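Local coordinates for protein amicyanin (Paracoccus versutus, PDB 1ID2) that carries electrons through a type I blue copper site, probably accepting them from methylamine dehydrogenase, at residues 27-32 and 50-55; 41-46 and 80-85; 57-62 and 90-95. All blocks are in the same frame, centred on the assembly; numbering follows the deposited sequence.

Contact 1: 27-32 and 50-55; sequences EKMKYL and EVMPHN. With CU (copper (II) ion), chain D.
The Glu50 carboxylate lies between the type I' beta turn Glu27–Lys30 and the imidazole of His54, and each of its oxygens accepts two hydrogen bonds. Its CG takes the crowded place between backbone N and carbonyl carbon (chi1 48°), and the chain then runs straight toward the turn. OE1 of Glu50 receives the Lys28 backbone N at 2.6 Å from above the carboxylate plane, while Lys28 NZ comes in nearly along the C-O axis at 2.7 Å from that same OE1, forming a salt bridge. Folded back by bends at chi2, chi3 and chi4, the Lys28 chain also forms a longer salt bridge to Glu27 OE1, completing a three-residue network. On OE2 of Glu50 the syn lone pair takes the Met29 N, and the anti lone pair takes His54 NE2 at 2.7 Å, with the oxygen almost in the ring plane. This bond and that of His54 ND1 to copper, 2.0 Å long, together fix the ring's rotation, and the carboxylate would probably make it a stronger donor to the metal. Met29 SD lies at the ring edge, 3.8 Å from His54 CE1, and Met29 CE meets Met52 CE tip to tip. Farther in, Tyr31 OH donates to Asn55 O at 2.8 Å, in the carbonyl plane. Cys93, His96 and Met99 complete the metal set, and the His-carboxylate bond is a second-shell arrangement within a type I copper site of the cupredoxin fold.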
loop_
_atom_site.group_PDB
_atom_site.type_symbol
_atom_site.label_atom_id
_atom_site.label_comp_id
_atom_site.label_asym_id
_atom_site.label_seq_id
_atom_site.Cartn_x
_atom_site.Cartn_y
_atom_site.Cartn_z
ATOM N N GLU A 27 -3.924 10.130 6.269
ATOM C CA GLU A 27 -4.721 11.185 6.884
ATOM C C GLU A 27 -4.616 12.415 6.035
ATOM O O GLU A 27 -3.548 12.727 5.516
ATOM C CB GLU A 27 -4.215 11.547 8.282
ATOM C CG GLU A 27 -4.983 10.971 9.440
ATOM C CD GLU A 27 -6.409 11.464 9.528
ATOM O OE1 GLU A 27 -6.652 12.573 10.034
ATOM O OE2 GLU A 27 -7.305 10.670 9.223
ATOM N N LYS A 28 -5.722 13.150 5.983
ATOM C CA LYS A 28 -5.822 14.436 5.310
ATOM C C LYS A 28 -5.241 14.443 3.896
ATOM O O LYS A 28 -4.504 15.341 3.496
ATOM C CB LYS A 28 -5.249 15.530 6.219
ATOM C CG LYS A 28 -5.670 15.351 7.730
ATOM C CD LYS A 28 -7.081 15.916 8.152
ATOM C CE LYS A 28 -8.269 15.379 7.317
ATOM N NZ LYS A 28 -8.956 14.109 7.784
ATOM N N MET A 29 -5.748 13.494 3.112
ATOM C CA MET A 29 -5.410 13.320 1.716
ATOM C C MET A 29 -3.915 13.138 1.488
ATOM O O MET A 29 -3.424 13.431 0.398
ATOM C CB MET A 29 -5.924 14.504 0.888
ATOM C CG MET A 29 -7.388 14.824 1.111
ATOM S SD MET A 29 -8.524 13.560 0.606
ATOM C CE MET A 29 -8.721 13.885 -1.149
ATOM N N LYS A 30 -3.221 12.557 2.466
ATOM C CA LYS A 30 -1.777 12.297 2.369
ATOM C C LYS A 30 -1.505 10.878 2.842
ATOM O O LYS A 30 -2.106 10.420 3.810
ATOM C CB LYS A 30 -0.989 13.219 3.304
ATOM C CG LYS A 30 -0.839 14.658 2.869
ATOM C CD LYS A 30 -0.515 15.558 4.065
ATOM C CE LYS A 30 0.868 15.287 4.644
ATOM N NZ LYS A 30 1.110 16.054 5.905
ATOM N N TYR A 31 -0.498 10.251 2.254
ATOM C CA TYR A 31 0.138 9.096 2.864
ATOM C C TYR A 31 1.112 9.695 3.825
ATOM O O TYR A 31 1.966 10.478 3.413
ATOM C CB TYR A 31 0.926 8.292 1.830
ATOM C CG TYR A 31 0.051 7.662 0.808
ATOM C CD1 TYR A 31 -0.829 6.630 1.157
ATOM C CD2 TYR A 31 0.062 8.113 -0.501
ATOM C CE1 TYR A 31 -1.671 6.055 0.215
ATOM C CE2 TYR A 31 -0.780 7.553 -1.446
ATOM C CZ TYR A 31 -1.635 6.527 -1.098
ATOM O OH TYR A 31 -2.382 5.940 -2.098
ATOM N N LEU A 32 1.078 9.242 5.071
ATOM C CA LEU A 32 1.804 9.938 6.118
ATOM C C LEU A 32 3.280 9.572 6.132
ATOM O O LEU A 32 4.106 10.339 6.611
ATOM C CB LEU A 32 1.161 9.682 7.484
ATOM C CG LEU A 32 -0.233 10.299 7.682
ATOM C CD1 LEU A 32 -0.577 10.302 9.172
ATOM C CD2 LEU A 32 -0.285 11.711 7.110
ATOM N N GLU A 50 -9.334 8.187 7.713
ATOM C CA GLU A 50 -10.422 9.130 7.470
ATOM C C GLU A 50 -11.566 8.525 6.685
ATOM O O GLU A 50 -11.419 7.454 6.089
ATOM C CB GLU A 50 -9.898 10.394 6.767
ATOM C CG GLU A 50 -8.996 10.164 5.556
ATOM C CD GLU A 50 -8.390 11.462 5.016
ATOM O OE1 GLU A 50 -8.257 12.436 5.782
ATOM O OE2 GLU A 50 -7.995 11.494 3.833
ATOM N N VAL A 51 -12.677 9.251 6.605
ATOM C CA VAL A 51 -13.859 8.770 5.878
ATOM C C VAL A 51 -13.780 8.802 4.347
ATOM O O VAL A 51 -14.562 8.133 3.675
ATOM C CB VAL A 51 -15.146 9.517 6.320
ATOM C CG1 VAL A 51 -15.534 9.087 7.696
ATOM C CG2 VAL A 51 -14.923 11.000 6.320
ATOM N N MET A 52 -12.910 9.641 3.794
ATOM C CA MET A 52 -12.581 9.579 2.365
ATOM C C MET A 52 -11.945 8.240 2.031
ATOM O O MET A 52 -10.906 7.892 2.569
ATOM C CB MET A 52 -11.587 10.674 1.998
ATOM C CG MET A 52 -11.269 10.755 0.516
ATOM S SD MET A 52 -12.589 11.514 -0.410
ATOM C CE MET A 52 -12.140 13.262 -0.297
ATOM N N PRO A 53 -12.480 7.540 1.038
ATOM C CA PRO A 53 -11.840 6.255 0.772
ATOM C C PRO A 53 -10.556 6.446 -0.019
ATOM O O PRO A 53 -10.464 7.333 -0.866
ATOM C CB PRO A 53 -12.913 5.482 -0.000
ATOM C CG PRO A 53 -14.209 6.193 0.367
ATOM C CD PRO A 53 -13.806 7.630 0.410
ATOM N N HIS A 54 -9.581 5.587 0.247
ATOM C CA HIS A 54 -8.267 5.663 -0.363
ATOM C C HIS A 54 -7.810 4.247 -0.682
ATOM O O HIS A 54 -8.236 3.304 -0.019
ATOM C CB HIS A 54 -7.285 6.328 0.587
ATOM C CG HIS A 54 -7.613 7.768 0.891
ATOM N ND1 HIS A 54 -7.592 8.738 -0.079
ATOM C CD2 HIS A 54 -7.826 8.355 2.092
ATOM C CE1 HIS A 54 -7.794 9.882 0.547
ATOM N NE2 HIS A 54 -7.942 9.710 1.853
ATOM N N ASN A 55 -7.103 4.072 -1.792
ATOM C CA ASN A 55 -6.496 2.775 -2.092
ATOM C C ASN A 55 -5.009 2.922 -2.385
ATOM O O ASN A 55 -4.420 3.980 -2.101
ATOM C CB ASN A 55 -7.209 2.074 -3.261
ATOM C CG ASN A 55 -6.831 2.646 -4.618
ATOM O OD1 ASN A 55 -6.461 3.799 -4.711
ATOM N ND2 ASN A 55 -7.026 1.869 -5.683
HETATM CU CU CU D . -7.033 8.739 -2.019
#

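Contact 2: 41-46 and 80-85; sequences GETVYW and AITFNE
Strands 43-46 and 80-83 run antiparallel, and their backbone polar groups meet in a regular ladder. At the hydrogen-bonded pair Val44–Ile81, Val44 N donates to Ile81 O at 2.9 Å, and Ile81 N returns a bond to Val44 O nearly along the C=O axis at 3.2 Å. The next rung is Phe83 N to Glu42 O, straight and 3.0 Å long. Beyond it Gly41 N gives a short bond of 2.6 Å to Phe83 O, so residues 41-42 satisfy both backbone polar atoms of Phe83. CA-H groups of Thr43, Ala80 and Thr82 add weaker contacts to Ile81 O, Val44 O and Glu42 O. On their outer sides the backbone of Tyr45 bonds to Val22 and Val24 and that of Thr82 to Thr5, while Glu42 OE1 pairs with Lys39 N and Asn84 ND2 with Thr5 OG1.

On one face, at the non-hydrogen-bonded pair Thr43–Thr82, each OG1 is anti to its carbonyl carbon, and Thr43 OG1 and Thr82 OG1 are hydrogen-bonded at 2.6 Å; either could be the donor. The Thr43 CG2 methyl rests on Ala80 CB at 3.6 Å, and that CB also sits over one face of the Tyr45 ring in a CH-pi contact. An alanine in place of Thr43 would lose OG1 and CG2, and would probably deprive the Thr82 hydroxyl of this partner while loosening the packing round Ala80.

The opposite face is largely apolar, with Trp46 NE1 probably hydrogen-bonded to Tyr91 OH. Ile81 CG1 touches Trp46 CZ3 at 3.9 Å, Phe83 CE1 lies at the edge of the Trp46 ring near CH2, and Val44 CG2 touches Phe83 CE1 while Val44 CG1 lies over one face of the indole. Val103 packs on this face, which lines the interior of the cupredoxin beta sandwich, the two strands being neighbours in one sheet.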
loop_
_atom_site.group_PDB
_atom_site.type_symbol
_atom_site.label_atom_id
_atom_site.label_comp_id
_atom_site.label_asym_id
_atom_site.label_seq_id
_atom_site.Cartn_x
_atom_site.Cartn_y
_atom_site.Cartn_z
ATOM N N GLY A 41 10.425 -9.658 0.904
ATOM C CA GLY A 41 9.733 -10.543 1.815
ATOM C C GLY A 41 8.944 -9.869 2.929
ATOM O O GLY A 41 8.052 -10.504 3.488
ATOM N N GLU A 42 9.235 -8.609 3.263
ATOM C CA GLU A 42 8.392 -7.885 4.229
ATOM C C GLU A 42 7.067 -7.377 3.650
ATOM O O GLU A 42 6.922 -7.193 2.436
ATOM C CB GLU A 42 9.144 -6.710 4.855
ATOM C CG GLU A 42 10.229 -7.105 5.855
ATOM C CD GLU A 42 10.797 -5.909 6.606
ATOM O OE1 GLU A 42 11.944 -5.493 6.321
ATOM O OE2 GLU A 42 10.088 -5.383 7.490
ATOM N N THR A 43 6.089 -7.203 4.534
ATOM C CA THR A 43 4.757 -6.721 4.171
ATOM C C THR A 43 4.602 -5.289 4.697
ATOM O O THR A 43 5.201 -4.946 5.721
ATOM C CB THR A 43 3.646 -7.655 4.783
ATOM O OG1 THR A 43 3.843 -9.003 4.324
ATOM C CG2 THR A 43 2.237 -7.195 4.376
ATOM N N VAL A 44 3.997 -4.416 3.889
ATOM C CA VAL A 44 3.664 -3.060 4.333
ATOM C C VAL A 44 2.162 -3.023 4.484
ATOM O O VAL A 44 1.468 -3.521 3.634
ATOM C CB VAL A 44 4.049 -1.975 3.300
ATOM C CG1 VAL A 44 3.819 -0.604 3.884
ATOM C CG2 VAL A 44 5.491 -2.125 2.878
ATOM N N TYR A 45 1.667 -2.412 5.555
ATOM C CA TYR A 45 0.240 -2.161 5.695
ATOM C C TYR A 45 -0.027 -0.678 5.565
ATOM O O TYR A 45 0.805 0.144 5.942
ATOM C CB TYR A 45 -0.261 -2.638 7.061
ATOM C CG TYR A 45 -0.267 -4.146 7.234
ATOM C CD1 TYR A 45 0.916 -4.854 7.435
ATOM C CD2 TYR A 45 -1.457 -4.849 7.266
ATOM C CE1 TYR A 45 0.903 -6.223 7.651
ATOM C CE2 TYR A 45 -1.481 -6.212 7.517
ATOM C CZ TYR A 45 -0.307 -6.891 7.700
ATOM O OH TYR A 45 -0.349 -8.247 7.942
ATOM N N TRP A 46 -1.138 -0.352 4.919
ATOM C CA TRP A 46 -1.643 1.008 4.854
ATOM C C TRP A 46 -2.899 0.993 5.682
ATOM O O TRP A 46 -3.596 -0.009 5.694
ATOM C CB TRP A 46 -1.999 1.390 3.417
ATOM C CG TRP A 46 -0.810 1.698 2.578
ATOM C CD1 TRP A 46 -0.253 2.923 2.365
ATOM C CD2 TRP A 46 0.008 0.746 1.874
ATOM N NE1 TRP A 46 0.869 2.793 1.593
ATOM C CE2 TRP A 46 1.052 1.478 1.282
ATOM C CE3 TRP A 46 -0.057 -0.639 1.685
ATOM C CZ2 TRP A 46 2.040 0.845 0.506
ATOM C CZ3 TRP A 46 0.921 -1.254 0.919
ATOM C CH2 TRP A 46 1.952 -0.512 0.338
ATOM N N ALA A 80 -2.669 -4.739 2.922
ATOM C CA ALA A 80 -1.326 -5.306 2.990
ATOM C C ALA A 80 -0.835 -5.743 1.627
ATOM O O ALA A 80 -1.577 -6.342 0.844
ATOM C CB ALA A 80 -1.301 -6.495 3.935
ATOM N N ILE A 81 0.435 -5.462 1.377
ATOM C CA ILE A 81 1.122 -5.927 0.194
ATOM C C ILE A 81 2.476 -6.419 0.662
ATOM O O ILE A 81 3.194 -5.703 1.393
ATOM C CB ILE A 81 1.326 -4.795 -0.867
ATOM C CG1 ILE A 81 -0.015 -4.244 -1.328
ATOM C CG2 ILE A 81 2.055 -5.356 -2.081
ATOM C CD1 ILE A 81 0.084 -3.169 -2.397
ATOM N N THR A 82 2.817 -7.639 0.249
ATOM C CA THR A 82 4.133 -8.208 0.487
ATOM C C THR A 82 5.026 -7.990 -0.735
ATOM O O THR A 82 4.663 -8.366 -1.843
ATOM C CB THR A 82 4.003 -9.695 0.787
ATOM O OG1 THR A 82 3.183 -9.854 1.952
ATOM C CG2 THR A 82 5.367 -10.328 1.018
ATOM N N PHE A 83 6.203 -7.410 -0.509
ATOM C CA PHE A 83 7.113 -7.038 -1.588
ATOM C C PHE A 83 8.235 -8.049 -1.646
ATOM O O PHE A 83 9.057 -8.128 -0.743
ATOM C CB PHE A 83 7.698 -5.637 -1.358
ATOM C CG PHE A 83 6.736 -4.531 -1.657
ATOM C CD1 PHE A 83 5.855 -4.078 -0.687
ATOM C CD2 PHE A 83 6.663 -3.983 -2.925
ATOM C CE1 PHE A 83 4.914 -3.102 -0.995
ATOM C CE2 PHE A 83 5.726 -3.000 -3.237
ATOM C CZ PHE A 83 4.854 -2.565 -2.279
ATOM N N ASN A 84 8.270 -8.813 -2.725
ATOM C CA ASN A 84 9.170 -9.947 -2.809
ATOM C C ASN A 84 10.492 -9.576 -3.420
ATOM O O ASN A 84 11.510 -10.171 -3.087
ATOM C CB ASN A 84 8.531 -11.063 -3.617
ATOM C CG ASN A 84 7.239 -11.524 -3.020
ATOM O OD1 ASN A 84 7.156 -11.812 -1.823
ATOM N ND2 ASN A 84 6.202 -11.551 -3.831
ATOM N N GLU A 85 10.489 -8.580 -4.299
ATOM C CA GLU A 85 11.709 -8.206 -4.995
ATOM C C GLU A 85 12.253 -6.831 -4.602
ATOM O O GLU A 85 11.492 -5.869 -4.503
ATOM C CB GLU A 85 11.468 -8.252 -6.500
ATOM C CG GLU A 85 11.549 -9.632 -7.114
ATOM C CD GLU A 85 11.753 -9.565 -8.612
ATOM O OE1 GLU A 85 12.804 -9.039 -9.053
ATOM O OE2 GLU A 85 10.832 -9.975 -9.349
#

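Contact 3: 57-62 and 90-95; sequences AFKKGI and DYFCTP. With CU (copper (II) ion), chain D.
A single antiparallel bridge joins the short strand 57-58 to residues 90-92 of strand 87-92, just before the loop that carries three of the copper ligands, Cys93, His96 and Met99. At the hydrogen-bonded pair Ala57–Phe92, Ala57 N donates nearly along the C=O axis to Phe92 O at 2.9 Å. The return bond, Phe92 N to Ala57 O at 3.0 Å, approaches from above the carbonyl plane, about 25° out of it.

Phe92 has its CG in the crowded position between backbone N and carbonyl carbon (chi1 59°), which lays the ring across the neighbouring strand. Ala57 CB sits over one face, 3.8 Å from Phe92 CZ, in a CH-pi contact, and Lys59 N lies at the ring edge. The aliphatic part of Lys59 crosses the ring rim at about a right angle, CG resting 3.7 Å from Phe92 CE1.

In cupredoxins this strand leads into the cysteine ligand, and here Cys93, next after Phe92, has its CB directed away from residues 57-62. Its SG, anti to the backbone N (chi1 175°), binds copper at 2.0 Å, and His54 comes to the same metal from another loop.

At Asp90, two residues before Phe92, a water takes the place of direct backbone pairing: it accepts from Lys59 N at 3.1 Å and donates to Asp90 O at 2.7 Å. The Asp90 carboxylate has its own partner, a salt bridge to Lys102. Tyr91 CB comes over one face of the Phe58 ring in a second CH-pi contact, 3.8 Å from Phe58 CE1. Phe58 also touches Ile81 and Phe83 of strand 77-83.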
loop_
_atom_site.group_PDB
_atom_site.type_symbol
_atom_site.label_atom_id
_atom_site.label_comp_id
_atom_site.label_asym_id
_atom_site.label_seq_id
_atom_site.Cartn_x
_atom_site.Cartn_y
_atom_site.Cartn_z
ATOM N N ALA A 57 -2.389 1.949 -5.527
ATOM C CA ALA A 57 -2.335 1.523 -6.928
ATOM C C ALA A 57 -0.973 1.754 -7.588
ATOM O O ALA A 57 -0.155 2.567 -7.123
ATOM C CB ALA A 57 -3.441 2.213 -7.736
ATOM N N PHE A 58 -0.676 0.913 -8.572
ATOM C CA PHE A 58 0.612 0.946 -9.267
ATOM C C PHE A 58 0.285 1.020 -10.757
ATOM O O PHE A 58 -0.668 0.392 -11.215
ATOM C CB PHE A 58 1.450 -0.323 -8.979
ATOM C CG PHE A 58 1.858 -0.509 -7.503
ATOM C CD1 PHE A 58 3.000 0.084 -6.998
ATOM C CD2 PHE A 58 1.094 -1.286 -6.640
ATOM C CE1 PHE A 58 3.365 -0.077 -5.650
ATOM C CE2 PHE A 58 1.460 -1.450 -5.300
ATOM C CZ PHE A 58 2.586 -0.847 -4.809
ATOM N N LYS A 59 0.959 1.919 -11.469
ATOM C CA LYS A 59 0.875 1.981 -12.932
ATOM C C LYS A 59 1.468 0.699 -13.541
ATOM O O LYS A 59 2.123 -0.085 -12.848
ATOM C CB LYS A 59 1.668 3.185 -13.467
ATOM C CG LYS A 59 1.147 4.570 -13.079
ATOM C CD LYS A 59 0.025 4.987 -14.004
ATOM C CE LYS A 59 -0.691 6.236 -13.519
ATOM N NZ LYS A 59 -2.129 6.206 -13.945
ATOM N N LYS A 60 1.337 0.560 -14.859
ATOM C CA LYS A 60 1.892 -0.580 -15.581
ATOM C C LYS A 60 3.400 -0.604 -15.405
ATOM O O LYS A 60 4.047 0.443 -15.451
ATOM C CB LYS A 60 1.589 -0.474 -17.078
ATOM C CG LYS A 60 0.447 -1.352 -17.571
ATOM C CD LYS A 60 0.666 -1.819 -19.015
ATOM C CE LYS A 60 1.229 -0.710 -19.909
ATOM N NZ LYS A 60 0.305 0.458 -20.080
ATOM N N GLY A 61 3.959 -1.798 -15.253
ATOM C CA GLY A 61 5.398 -1.942 -15.345
ATOM C C GLY A 61 6.106 -1.714 -14.037
ATOM O O GLY A 61 7.333 -1.658 -14.006
ATOM N N ILE A 62 5.346 -1.552 -12.958
ATOM C CA ILE A 62 5.952 -1.229 -11.669
ATOM C C ILE A 62 6.063 -2.467 -10.761
ATOM O O ILE A 62 7.166 -2.852 -10.382
ATOM C CB ILE A 62 5.182 -0.070 -10.957
ATOM C CG1 ILE A 62 5.127 1.163 -11.870
ATOM C CG2 ILE A 62 5.845 0.281 -9.633
ATOM C CD1 ILE A 62 6.448 1.863 -12.082
ATOM N N ASP A 90 6.601 3.015 -6.784
ATOM C CA ASP A 90 5.718 4.164 -6.601
ATOM C C ASP A 90 4.288 3.689 -6.601
ATOM O O ASP A 90 3.883 2.985 -7.524
ATOM C CB ASP A 90 5.840 5.143 -7.770
ATOM C CG ASP A 90 7.248 5.543 -8.041
ATOM O OD1 ASP A 90 7.801 5.091 -9.081
ATOM O OD2 ASP A 90 7.769 6.322 -7.206
ATOM N N TYR A 91 3.475 4.262 -5.722
ATOM C CA TYR A 91 2.046 4.028 -5.798
ATOM C C TYR A 91 1.360 5.370 -5.694
ATOM O O TYR A 91 1.985 6.372 -5.342
ATOM C CB TYR A 91 1.569 3.088 -4.681
ATOM C CG TYR A 91 1.910 3.563 -3.288
ATOM C CD1 TYR A 91 1.001 4.308 -2.545
ATOM C CD2 TYR A 91 3.167 3.311 -2.733
ATOM C CE1 TYR A 91 1.337 4.805 -1.300
ATOM C CE2 TYR A 91 3.507 3.800 -1.487
ATOM C CZ TYR A 91 2.578 4.557 -0.781
ATOM O OH TYR A 91 2.889 5.015 0.471
ATOM N N PHE A 92 0.066 5.360 -5.975
ATOM C CA PHE A 92 -0.756 6.541 -5.903
ATOM C C PHE A 92 -2.160 6.045 -5.567
ATOM O O PHE A 92 -2.408 4.837 -5.513
ATOM C CB PHE A 92 -0.731 7.290 -7.259
ATOM C CG PHE A 92 -1.211 6.457 -8.418
ATOM C CD1 PHE A 92 -0.377 5.505 -8.992
ATOM C CD2 PHE A 92 -2.531 6.529 -8.849
ATOM C CE1 PHE A 92 -0.854 4.631 -9.952
ATOM C CE2 PHE A 92 -3.013 5.649 -9.822
ATOM C CZ PHE A 92 -2.156 4.687 -10.369
ATOM N N CYS A 93 -3.057 6.976 -5.277
ATOM C CA CYS A 93 -4.416 6.643 -4.915
ATOM C C CYS A 93 -5.241 6.907 -6.143
ATOM O O CYS A 93 -5.097 7.946 -6.769
ATOM C CB CYS A 93 -4.876 7.521 -3.745
ATOM S SG CYS A 93 -6.580 7.250 -3.341
ATOM N N THR A 94 -5.963 5.893 -6.584
ATOM C CA THR A 94 -6.580 5.885 -7.897
ATOM C C THR A 94 -7.474 7.095 -8.161
ATOM O O THR A 94 -7.358 7.736 -9.194
ATOM C CB THR A 94 -7.387 4.579 -8.097
ATOM O OG1 THR A 94 -6.485 3.471 -8.113
ATOM C CG2 THR A 94 -8.169 4.610 -9.408
ATOM N N PRO A 95 -8.382 7.424 -7.229
ATOM C CA PRO A 95 -9.219 8.596 -7.484
ATOM C C PRO A 95 -8.558 9.945 -7.118
ATOM O O PRO A 95 -9.044 11.012 -7.511
ATOM C CB PRO A 95 -10.460 8.307 -6.646
ATOM C CG PRO A 95 -9.906 7.563 -5.480
ATOM C CD PRO A 95 -8.871 6.657 -6.070
HETATM CU CU CU D . -7.033 8.739 -2.019
HETATM O O HOH W 1 2.880 3.822 -9.867
#

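Contacts 1 and 3 each supply a ligand to the same copper ion, His54 from 50-55 and Cys93 from 90-95, with their centres about 15 Å apart. They are tied directly by a probable hydrogen bond of 2.9 Å from Thr94 N to Asn55 OD1, and by the edge-to-face pair Tyr31–Tyr91, where Tyr31 CZ is 3.4 Å from Tyr91 CE1. Contact 2 supplies no ligand; its Trp46 side chain lies about 10 Å from copper. Trp46 meets Tyr91 of contact 3 edge-to-face, with Trp46 NE1 3.2 Å from Tyr91 OH, and its CD1 lies 3.9 Å from Tyr31 CD1 of contact 1. Tyr31, Trp46 and Tyr91 thus join all three contacts in one aromatic cluster.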